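Local coordinates for glucose-inhibited division protein A-related protein, probable oxidoreductase (Thermus thermophilus, PDB 2CUL), which binds flavin-adenine dinucleotide in a Rossmann-type fold and is probably an oxidoreductase related to the glucose-inhibited division protein GidA, at residues Ala11-Ala23 with Pro46-Arg58. Residues are numbered along the deposited sequence; the frame is centred on the assembly and turned at random.
Sequences AGFSGAETAFWLA and PKPPFPPGSLLER. With FAD (flavin-adenine dinucleotide), chain B.
The carboxylate of E17 receives the first two backbone amides of the helix that begins at L55. L55 N donates to E17 OE2 at 2.8 Å with an N-H...O angle of 177°, and L56 N reaches E17 OE1 at 3.3 Å; both oxygens use their syn lone pairs. E17 gets there by a chain that leaves anti to the backbone N (chi1 -166°) and then bends at chi2. S217 of helix 213-230 also hydrogen-bonds OE1, and W21 NE1 adds a weak bond to OE2. At the same helix start S54 is the N-cap, its OG accepting from E57 N at 3.0 Å.

Apolar contacts flank this bond pair. L55 CB lies over one face of the F20 ring, while L55 CD2 meets A16 CB at 3.8 Å. Nearer the cofactor, L56 CD1 touches the edge of the F13 ring at CE1, 3.7 Å away.

R58 sets its guanidinium face against F20, R58 NE standing 3.3 Å from F20 CZ with the planes 42° apart. NE and NH2 both grip G53 O side-on, which fixes the rotation of that group.

Backbone amides of F13 and S14 bind the FAD diphosphate at the N-terminal start of helix 13-24, one turn before E17, as in a Rossmann dinucleotide-binding turn. The two N-H...O bonds tie helix 55-59 to helix 13-24, and a helix N-terminus facing this buried carboxylate would probably favour its charged form.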
ATOM      1  N   ALA A  11      -4.267   1.145   0.948  1.00  7.57           N
ATOM      2  CA  ALA A  11      -4.463   1.688   2.287  1.00  7.19           C
ATOM      3  C   ALA A  11      -4.067   0.685   3.359  1.00  8.08           C
ATOM      4  O   ALA A  11      -4.817   0.447   4.312  1.00  6.44           O
ATOM      5  CB  ALA A  11      -5.920   2.100   2.470  1.00  6.48           C
ATOM      6  N   GLY A  12      -2.887   0.100   3.193  1.00  7.00           N
ATOM      7  CA  GLY A  12      -2.393  -0.868   4.151  1.00  8.46           C
ATOM      8  C   GLY A  12      -1.429  -0.221   5.126  1.00  7.11           C
ATOM      9  O   GLY A  12      -1.373   1.003   5.241  1.00  7.02           O
ATOM     10  N   PHE A  13      -0.647  -1.037   5.822  1.00  7.35           N
ATOM     11  CA  PHE A  13       0.278  -0.503   6.810  1.00  5.82           C
ATOM     12  C   PHE A  13       1.272   0.535   6.304  1.00  7.84           C
ATOM     13  O   PHE A  13       1.528   1.518   6.993  1.00 10.88           O
ATOM     14  CB  PHE A  13       0.995  -1.654   7.519  1.00  7.20           C
ATOM     15  CG  PHE A  13       0.099  -2.415   8.454  1.00  7.76           C
ATOM     16  CD1 PHE A  13      -0.003  -2.047   9.795  1.00 10.10           C
ATOM     17  CD2 PHE A  13      -0.700  -3.453   7.981  1.00  8.87           C
ATOM     18  CE1 PHE A  13      -0.892  -2.700  10.649  1.00 10.82           C
ATOM     19  CE2 PHE A  13      -1.594  -4.113   8.828  1.00  8.63           C
ATOM     20  CZ  PHE A  13      -1.689  -3.735  10.163  1.00  9.94           C
ATOM     21  N   SER A  14       1.818   0.347   5.105  1.00  7.95           N
ATOM     22  CA  SER A  14       2.773   1.325   4.591  1.00  5.94           C
ATOM     23  C   SER A  14       2.077   2.503   3.915  1.00  6.84           C
ATOM     24  O   SER A  14       2.432   3.653   4.148  1.00  7.35           O
ATOM     25  CB  SER A  14       3.757   0.668   3.608  1.00  5.49           C
ATOM     26  OG  SER A  14       3.096   0.139   2.469  1.00  8.44           O
ATOM     27  N   GLY A  15       1.080   2.210   3.085  1.00  6.01           N
ATOM     28  CA  GLY A  15       0.362   3.259   2.380  1.00  7.48           C
ATOM     29  C   GLY A  15      -0.432   4.190   3.273  1.00  5.83           C
ATOM     30  O   GLY A  15      -0.410   5.405   3.084  1.00  7.77           O
ATOM     31  N   ALA A  16      -1.145   3.627   4.241  1.00  7.58           N
ATOM     32  CA  ALA A  16      -1.935   4.446   5.157  1.00  6.84           C
ATOM     33  C   ALA A  16      -1.030   5.283   6.061  1.00  7.43           C
ATOM     34  O   ALA A  16      -1.354   6.426   6.386  1.00  8.34           O
ATOM     35  CB  ALA A  16      -2.849   3.560   5.996  1.00  7.77           C
ATOM     36  N   GLU A  17       0.106   4.724   6.468  1.00  6.61           N
ATOM     37  CA  GLU A  17       1.024   5.471   7.323  1.00  5.08           C
ATOM     38  C   GLU A  17       1.564   6.660   6.530  1.00  7.28           C
ATOM     39  O   GLU A  17       1.690   7.763   7.061  1.00  8.86           O
ATOM     40  CB  GLU A  17       2.184   4.590   7.793  1.00  7.12           C
ATOM     41  CG  GLU A  17       2.968   5.199   8.944  1.00  9.69           C
ATOM     42  CD  GLU A  17       2.175   5.211  10.240  1.00 12.05           C
ATOM     43  OE1 GLU A  17       1.846   4.117  10.746  1.00  9.95           O
ATOM     44  OE2 GLU A  17       1.882   6.313  10.753  1.00 13.62           O
ATOM     45  N   THR A  18       1.884   6.436   5.257  1.00  7.60           N
ATOM     46  CA  THR A  18       2.387   7.519   4.414  1.00  7.39           C
ATOM     47  C   THR A  18       1.329   8.624   4.352  1.00  8.26           C
ATOM     48  O   THR A  18       1.633   9.808   4.532  1.00  9.05           O
ATOM     49  CB  THR A  18       2.673   7.037   2.968  1.00  6.47           C
ATOM     50  OG1 THR A  18       3.604   5.950   2.997  1.00  8.76           O
ATOM     51  CG2 THR A  18       3.257   8.167   2.133  1.00  6.40           C
ATOM     52  N   ALA A  19       0.086   8.228   4.103  1.00  8.83           N
ATOM     53  CA  ALA A  19      -1.021   9.176   4.013  1.00  8.52           C
ATOM     54  C   ALA A  19      -1.186   9.943   5.318  1.00 10.13           C
ATOM     55  O   ALA A  19      -1.423  11.153   5.318  1.00 10.30           O
ATOM     56  CB  ALA A  19      -2.313   8.440   3.683  1.00  8.54           C
ATOM     57  N   PHE A  20      -1.056   9.227   6.429  1.00 10.30           N
ATOM     58  CA  PHE A  20      -1.206   9.824   7.748  1.00 11.73           C
ATOM     59  C   PHE A  20      -0.263  10.997   7.998  1.00 10.11           C
ATOM     60  O   PHE A  20      -0.709  12.088   8.346  1.00 12.57           O
ATOM     61  CB  PHE A  20      -0.992   8.765   8.832  1.00 14.03           C
ATOM     62  CG  PHE A  20      -1.081   9.305  10.231  1.00 17.71           C
ATOM     63  CD1 PHE A  20      -2.316   9.561  10.813  1.00 21.96           C
ATOM     64  CD2 PHE A  20       0.073   9.580  10.957  1.00 17.92           C
ATOM     65  CE1 PHE A  20      -2.402  10.085  12.104  1.00 22.06           C
ATOM     66  CE2 PHE A  20       0.000  10.106  12.246  1.00 23.78           C
ATOM     67  CZ  PHE A  20      -1.242  10.358  12.820  1.00 22.08           C
ATOM     68  N   TRP A  21       1.037  10.776   7.825  1.00  9.92           N
ATOM     69  CA  TRP A  21       2.006  11.837   8.064  1.00 11.83           C
ATOM     70  C   TRP A  21       1.939  12.970   7.051  1.00 13.23           C
ATOM     71  O   TRP A  21       2.189  14.125   7.394  1.00 16.07           O
ATOM     72  CB  TRP A  21       3.423  11.263   8.125  1.00 12.89           C
ATOM     73  CG  TRP A  21       3.619  10.388   9.319  1.00 19.58           C
ATOM     74  CD1 TRP A  21       3.511   9.027   9.365  1.00 19.10           C
ATOM     75  CD2 TRP A  21       3.874  10.816  10.662  1.00 19.72           C
ATOM     76  NE1 TRP A  21       3.682   8.581  10.653  1.00 18.78           N
ATOM     77  CE2 TRP A  21       3.906   9.659  11.470  1.00 19.18           C
ATOM     78  CE3 TRP A  21       4.078  12.066  11.262  1.00 22.92           C
ATOM     79  CZ2 TRP A  21       4.132   9.713  12.851  1.00 23.62           C
ATOM     80  CZ3 TRP A  21       4.303  12.121  12.639  1.00 26.79           C
ATOM     81  CH2 TRP A  21       4.328  10.950  13.415  1.00 28.31           C
ATOM     82  N   LEU A  22       1.604  12.652   5.805  1.00 10.37           N
ATOM     83  CA  LEU A  22       1.498  13.691   4.793  1.00 11.13           C
ATOM     84  C   LEU A  22       0.328  14.595   5.151  1.00 11.18           C
ATOM     85  O   LEU A  22       0.437  15.821   5.103  1.00 12.73           O
ATOM     86  CB  LEU A  22       1.269  13.083   3.406  1.00  9.70           C
ATOM     87  CG  LEU A  22       2.476  12.406   2.750  1.00  8.57           C
ATOM     88  CD1 LEU A  22       2.048  11.755   1.445  1.00 10.58           C
ATOM     89  CD2 LEU A  22       3.574  13.439   2.500  1.00 10.27           C
ATOM     90  N   ALA A  23      -0.789  13.979   5.527  1.00  9.63           N
ATOM     91  CA  ALA A  23      -1.988  14.727   5.882  1.00 14.17           C
ATOM     92  C   ALA A  23      -1.774  15.601   7.115  1.00 15.84           C
ATOM     93  O   ALA A  23      -2.328  16.699   7.208  1.00 17.50           O
ATOM     94  CB  ALA A  23      -3.149  13.768   6.104  1.00 13.39           C
ATOM     95  N   PRO A  46      -1.541  -7.016  15.619  1.00  9.63           N
ATOM     96  CA  PRO A  46      -0.328  -6.214  15.798  1.00  8.55           C
ATOM     97  C   PRO A  46      -0.018  -6.080  17.286  1.00 11.52           C
ATOM     98  O   PRO A  46      -0.914  -5.833  18.093  1.00 13.20           O
ATOM     99  CB  PRO A  46      -0.702  -4.876  15.166  1.00 11.08           C
ATOM    100  CG  PRO A  46      -1.674  -5.279  14.087  1.00 11.23           C
ATOM    101  CD  PRO A  46      -2.532  -6.291  14.804  1.00 10.77           C
ATOM    102  N   LYS A  47       1.250  -6.249  17.646  1.00  9.90           N
ATOM    103  CA  LYS A  47       1.668  -6.144  19.036  1.00 12.07           C
ATOM    104  C   LYS A  47       2.833  -5.172  19.168  1.00 11.47           C
ATOM    105  O   LYS A  47       3.673  -5.071  18.275  1.00 11.12           O
ATOM    106  CB  LYS A  47       2.077  -7.517  19.569  1.00 14.15           C
ATOM    107  CG  LYS A  47       0.944  -8.531  19.617  1.00 18.51           C
ATOM    108  CD  LYS A  47       1.439  -9.870  20.143  1.00 25.05           C
ATOM    109  CE  LYS A  47       0.315 -10.891  20.212  1.00 32.66           C
ATOM    110  NZ  LYS A  47       0.807 -12.211  20.692  1.00 34.85           N
ATOM    111  N   PRO A  48       2.899  -4.441  20.292  1.00 11.92           N
ATOM    112  CA  PRO A  48       3.972  -3.470  20.527  1.00 11.18           C
ATOM    113  C   PRO A  48       5.356  -4.110  20.602  1.00 11.73           C
ATOM    114  O   PRO A  48       5.484  -5.316  20.808  1.00 14.61           O
ATOM    115  CB  PRO A  48       3.553  -2.809  21.840  1.00 15.68           C
ATOM    116  CG  PRO A  48       2.854  -3.913  22.557  1.00 13.85           C
ATOM    117  CD  PRO A  48       2.014  -4.541  21.465  1.00 13.10           C
ATOM    118  N   PRO A  49       6.417  -3.296  20.476  1.00 13.04           N
ATOM    119  CA  PRO A  49       6.409  -1.844  20.279  1.00 13.70           C
ATOM    120  C   PRO A  49       6.120  -1.369  18.855  1.00 12.56           C
ATOM    121  O   PRO A  49       6.404  -2.065  17.880  1.00 13.85           O
ATOM    122  CB  PRO A  49       7.803  -1.442  20.742  1.00 13.50           C
ATOM    123  CG  PRO A  49       8.628  -2.580  20.239  1.00 17.63           C
ATOM    124  CD  PRO A  49       7.797  -3.794  20.621  1.00 13.47           C
ATOM    125  N   PHE A  50       5.554  -0.169  18.759  1.00 13.25           N
ATOM    126  CA  PHE A  50       5.218   0.444  17.481  1.00 13.72           C
ATOM    127  C   PHE A  50       5.997   1.746  17.326  1.00 13.86           C
ATOM    128  O   PHE A  50       6.526   2.284  18.300  1.00 13.82           O
ATOM    129  CB  PHE A  50       3.721   0.756  17.430  1.00 14.56           C
ATOM    130  CG  PHE A  50       2.843  -0.424  17.715  1.00 12.55           C
ATOM    131  CD1 PHE A  50       2.843  -1.528  16.872  1.00 10.78           C
ATOM    132  CD2 PHE A  50       2.006  -0.430  18.827  1.00 12.88           C
ATOM    133  CE1 PHE A  50       2.019  -2.619  17.126  1.00 11.01           C
ATOM    134  CE2 PHE A  50       1.179  -1.515  19.091  1.00 12.57           C
ATOM    135  CZ  PHE A  50       1.184  -2.610  18.241  1.00 12.16           C
ATOM    136  N   PRO A  51       6.089   2.266  16.094  1.00 11.89           N
ATOM    137  CA  PRO A  51       6.819   3.522  15.896  1.00 11.97           C
ATOM    138  C   PRO A  51       6.089   4.623  16.663  1.00 14.08           C
ATOM    139  O   PRO A  51       4.874   4.759  16.549  1.00 10.38           O
ATOM    140  CB  PRO A  51       6.744   3.729  14.387  1.00 11.25           C
ATOM    141  CG  PRO A  51       6.699   2.322  13.853  1.00 10.69           C
ATOM    142  CD  PRO A  51       5.720   1.660  14.801  1.00 11.62           C
ATOM    143  N   PRO A  52       6.817   5.418  17.461  1.00 16.16           N
ATOM    144  CA  PRO A  52       6.179   6.491  18.230  1.00 16.64           C
ATOM    145  C   PRO A  52       5.315   7.460  17.419  1.00 17.07           C
ATOM    146  O   PRO A  52       5.746   7.988  16.395  1.00 17.08           O
ATOM    147  CB  PRO A  52       7.367   7.188  18.888  1.00 19.11           C
ATOM    148  CG  PRO A  52       8.332   6.060  19.100  1.00 22.72           C
ATOM    149  CD  PRO A  52       8.253   5.327  17.778  1.00 20.98           C
ATOM    150  N   GLY A  53       4.087   7.675  17.890  1.00 15.25           N
ATOM    151  CA  GLY A  53       3.163   8.590  17.237  1.00 15.08           C
ATOM    152  C   GLY A  53       2.590   8.153  15.902  1.00 14.87           C
ATOM    153  O   GLY A  53       1.882   8.920  15.251  1.00 15.09           O
ATOM    154  N   SER A  54       2.878   6.923  15.498  1.00 12.02           N
ATOM    155  CA  SER A  54       2.395   6.405  14.222  1.00 12.34           C
ATOM    156  C   SER A  54       0.912   6.062  14.221  1.00 12.99           C
ATOM    157  O   SER A  54       0.293   5.911  15.272  1.00 11.29           O
ATOM    158  CB  SER A  54       3.178   5.149  13.837  1.00  9.40           C
ATOM    159  OG  SER A  54       2.991   4.122  14.803  1.00  9.66           O
ATOM    160  N   LEU A  55       0.352   5.937  13.022  1.00 11.21           N
ATOM    161  CA  LEU A  55      -1.045   5.559  12.868  1.00  9.91           C
ATOM    162  C   LEU A  55      -1.170   4.160  13.462  1.00  9.79           C
ATOM    163  O   LEU A  55      -2.167   3.825  14.095  1.00  9.51           O
ATOM    164  CB  LEU A  55      -1.426   5.521  11.385  1.00 10.67           C
ATOM    165  CG  LEU A  55      -2.789   4.913  11.053  1.00  9.21           C
ATOM    166  CD1 LEU A  55      -3.902   5.790  11.613  1.00 13.76           C
ATOM    167  CD2 LEU A  55      -2.929   4.778   9.542  1.00 11.79           C
ATOM    168  N   LEU A  56      -0.139   3.347  13.249  1.00 10.80           N
ATOM    169  CA  LEU A  56      -0.111   1.984  13.765  1.00  9.80           C
ATOM    170  C   LEU A  56      -0.268   1.984  15.288  1.00 11.18           C
ATOM    171  O   LEU A  56      -1.073   1.231  15.835  1.00  9.74           O
ATOM    172  CB  LEU A  56       1.204   1.302  13.362  1.00 10.18           C
ATOM    173  CG  LEU A  56       1.525  -0.057  13.991  1.00  6.58           C
ATOM    174  CD1 LEU A  56       0.412  -1.053  13.697  1.00 10.98           C
ATOM    175  CD2 LEU A  56       2.863  -0.558  13.447  1.00  8.67           C
ATOM    176  N   GLU A  57       0.493   2.839  15.968  1.00  8.04           N
ATOM    177  CA  GLU A  57       0.420   2.927  17.425  1.00  8.03           C
ATOM    178  C   GLU A  57      -0.951   3.419  17.883  1.00 10.46           C
ATOM    179  O   GLU A  57      -1.534   2.886  18.827  1.00 11.79           O
ATOM    180  CB  GLU A  57       1.505   3.867  17.955  1.00 11.02           C
ATOM    181  CG  GLU A  57       1.463   4.069  19.468  1.00 12.35           C
ATOM    182  CD  GLU A  57       2.641   4.870  19.993  1.00 15.51           C
ATOM    183  OE1 GLU A  57       2.825   6.023  19.559  1.00 22.53           O
ATOM    184  OE2 GLU A  57       3.382   4.343  20.846  1.00 30.58           O
ATOM    185  N   ARG A  58      -1.465   4.439  17.206  1.00 11.71           N
ATOM    186  CA  ARG A  58      -2.762   5.008  17.556  1.00  8.50           C
ATOM    187  C   ARG A  58      -3.916   4.027  17.367  1.00 11.01           C
ATOM    188  O   ARG A  58      -4.890   4.056  18.119  1.00 13.04           O
ATOM    189  CB  ARG A  58      -3.012   6.272  16.728  1.00 11.00           C
ATOM    190  CG  ARG A  58      -1.963   7.354  16.949  1.00 10.44           C
ATOM    191  CD  ARG A  58      -1.979   8.393  15.837  1.00 14.96           C
ATOM    192  NE  ARG A  58      -0.825   9.285  15.916  1.00 17.53           N
ATOM    193  CZ  ARG A  58      -0.802  10.439  16.577  1.00 18.83           C
ATOM    194  NH1 ARG A  58      -1.880  10.862  17.224  1.00 20.17           N
ATOM    195  NH2 ARG A  58       0.306  11.168  16.592  1.00 17.26           N
TER
HETATM  196  PA  FAD B 301      -0.937  -4.279   2.969  1.00  7.35           P
HETATM  197  O1A FAD B 301      -1.272  -5.647   2.541  1.00  7.04           O
HETATM  198  O2A FAD B 301      -1.074  -3.902   4.399  1.00  9.30           O
HETATM  199  O5B FAD B 301      -1.802  -3.237   2.127  1.00  7.46           O
HETATM  200  C5B FAD B 301      -1.869  -3.343   0.703  1.00  6.88           C
HETATM  201  C4B FAD B 301      -3.151  -2.628   0.292  1.00  6.31           C
HETATM  202  O4B FAD B 301      -3.077  -2.417  -1.118  1.00  6.30           O
HETATM  203  C3B FAD B 301      -4.441  -3.434   0.545  1.00  8.52           C
HETATM  204  O3B FAD B 301      -5.419  -2.672   1.219  1.00 11.66           O
HETATM  205  C2B FAD B 301      -4.853  -3.856  -0.834  1.00  9.58           C
HETATM  206  O2B FAD B 301      -6.216  -4.169  -1.003  1.00 10.34           O
HETATM  207  C1B FAD B 301      -4.360  -2.677  -1.668  1.00  9.36           C
HETATM  208  N9A FAD B 301      -4.185  -2.953  -3.092  1.00  8.53           N
HETATM  209  C8A FAD B 301      -3.366  -3.902  -3.659  1.00  7.89           C
HETATM  210  N7A FAD B 301      -3.433  -3.896  -4.985  1.00  8.94           N
HETATM  211  C5A FAD B 301      -4.337  -2.895  -5.282  1.00  7.81           C
HETATM  212  C6A FAD B 301      -4.832  -2.403  -6.513  1.00  7.36           C
HETATM  213  N6A FAD B 301      -4.466  -2.871  -7.693  1.00  8.21           N
HETATM  214  N1A FAD B 301      -5.751  -1.367  -6.461  1.00  8.14           N
HETATM  215  C2A FAD B 301      -6.150  -0.858  -5.246  1.00  8.34           C
HETATM  216  N3A FAD B 301      -5.710  -1.290  -4.034  1.00  6.27           N
HETATM  217  C4A FAD B 301      -4.810  -2.307  -4.108  1.00  7.51           C
HETATM  218  N1  FAD B 301       3.807  -8.791   9.479  1.00  8.31           N
HETATM  219  C2  FAD B 301       3.591  -8.761  10.838  1.00 10.43           C
HETATM  220  O2  FAD B 301       4.072  -7.895  11.528  1.00 11.25           O
HETATM  221  N3  FAD B 301       2.792  -9.762  11.411  1.00 10.27           N
HETATM  222  C4  FAD B 301       2.205 -10.789  10.703  1.00 12.94           C
HETATM  223  O4  FAD B 301       1.504 -11.648  11.279  1.00 14.37           O
HETATM  224  C4X FAD B 301       2.431 -10.821   9.311  1.00 11.20           C
HETATM  225  N5  FAD B 301       1.879 -11.830   8.532  1.00  8.90           N
HETATM  226  C5X FAD B 301       2.097 -11.868   7.168  1.00  7.34           C
HETATM  227  C6  FAD B 301       1.533 -12.892   6.408  1.00  9.40           C
HETATM  228  C7  FAD B 301       1.713 -12.979   5.014  1.00 11.64           C
HETATM  229  C7M FAD B 301       1.068 -14.111   4.254  1.00 12.23           C
HETATM  230  C8  FAD B 301       2.511 -11.968   4.367  1.00 10.49           C
HETATM  231  C8M FAD B 301       2.747 -11.982   2.881  1.00 11.13           C
HETATM  232  C9  FAD B 301       3.098 -10.926   5.125  1.00 10.57           C
HETATM  233  C9A FAD B 301       2.908 -10.847   6.531  1.00  9.12           C
HETATM  234  N10 FAD B 301       3.483  -9.804   7.340  1.00  7.30           N
HETATM  235  C10 FAD B 301       3.246  -9.793   8.727  1.00 10.25           C
HETATM  236  C1' FAD B 301       4.356  -8.715   6.746  1.00  8.29           C
HETATM  237  C2' FAD B 301       3.779  -7.289   6.594  1.00  8.60           C
HETATM  238  O2' FAD B 301       3.757  -6.660   7.847  1.00  8.92           O
HETATM  239  C3' FAD B 301       2.357  -7.280   5.998  1.00  9.38           C
HETATM  240  O3' FAD B 301       2.331  -7.903   4.714  1.00  9.50           O
HETATM  241  C4' FAD B 301       1.794  -5.857   5.803  1.00  9.60           C
HETATM  242  O4' FAD B 301       0.394  -5.896   5.540  1.00  8.11           O
HETATM  243  C5' FAD B 301       2.550  -5.176   4.645  1.00  8.71           C
HETATM  244  O5' FAD B 301       2.070  -3.832   4.483  1.00  7.20           O
HETATM  245  P   FAD B 301       1.767  -3.195   3.063  1.00  7.81           P
HETATM  246  O1P FAD B 301       1.355  -1.814   3.361  1.00  7.40           O
HETATM  247  O2P FAD B 301       2.942  -3.359   2.141  1.00  8.29           O
HETATM  248  O3P FAD B 301       0.576  -4.035   2.468  1.00  6.38           O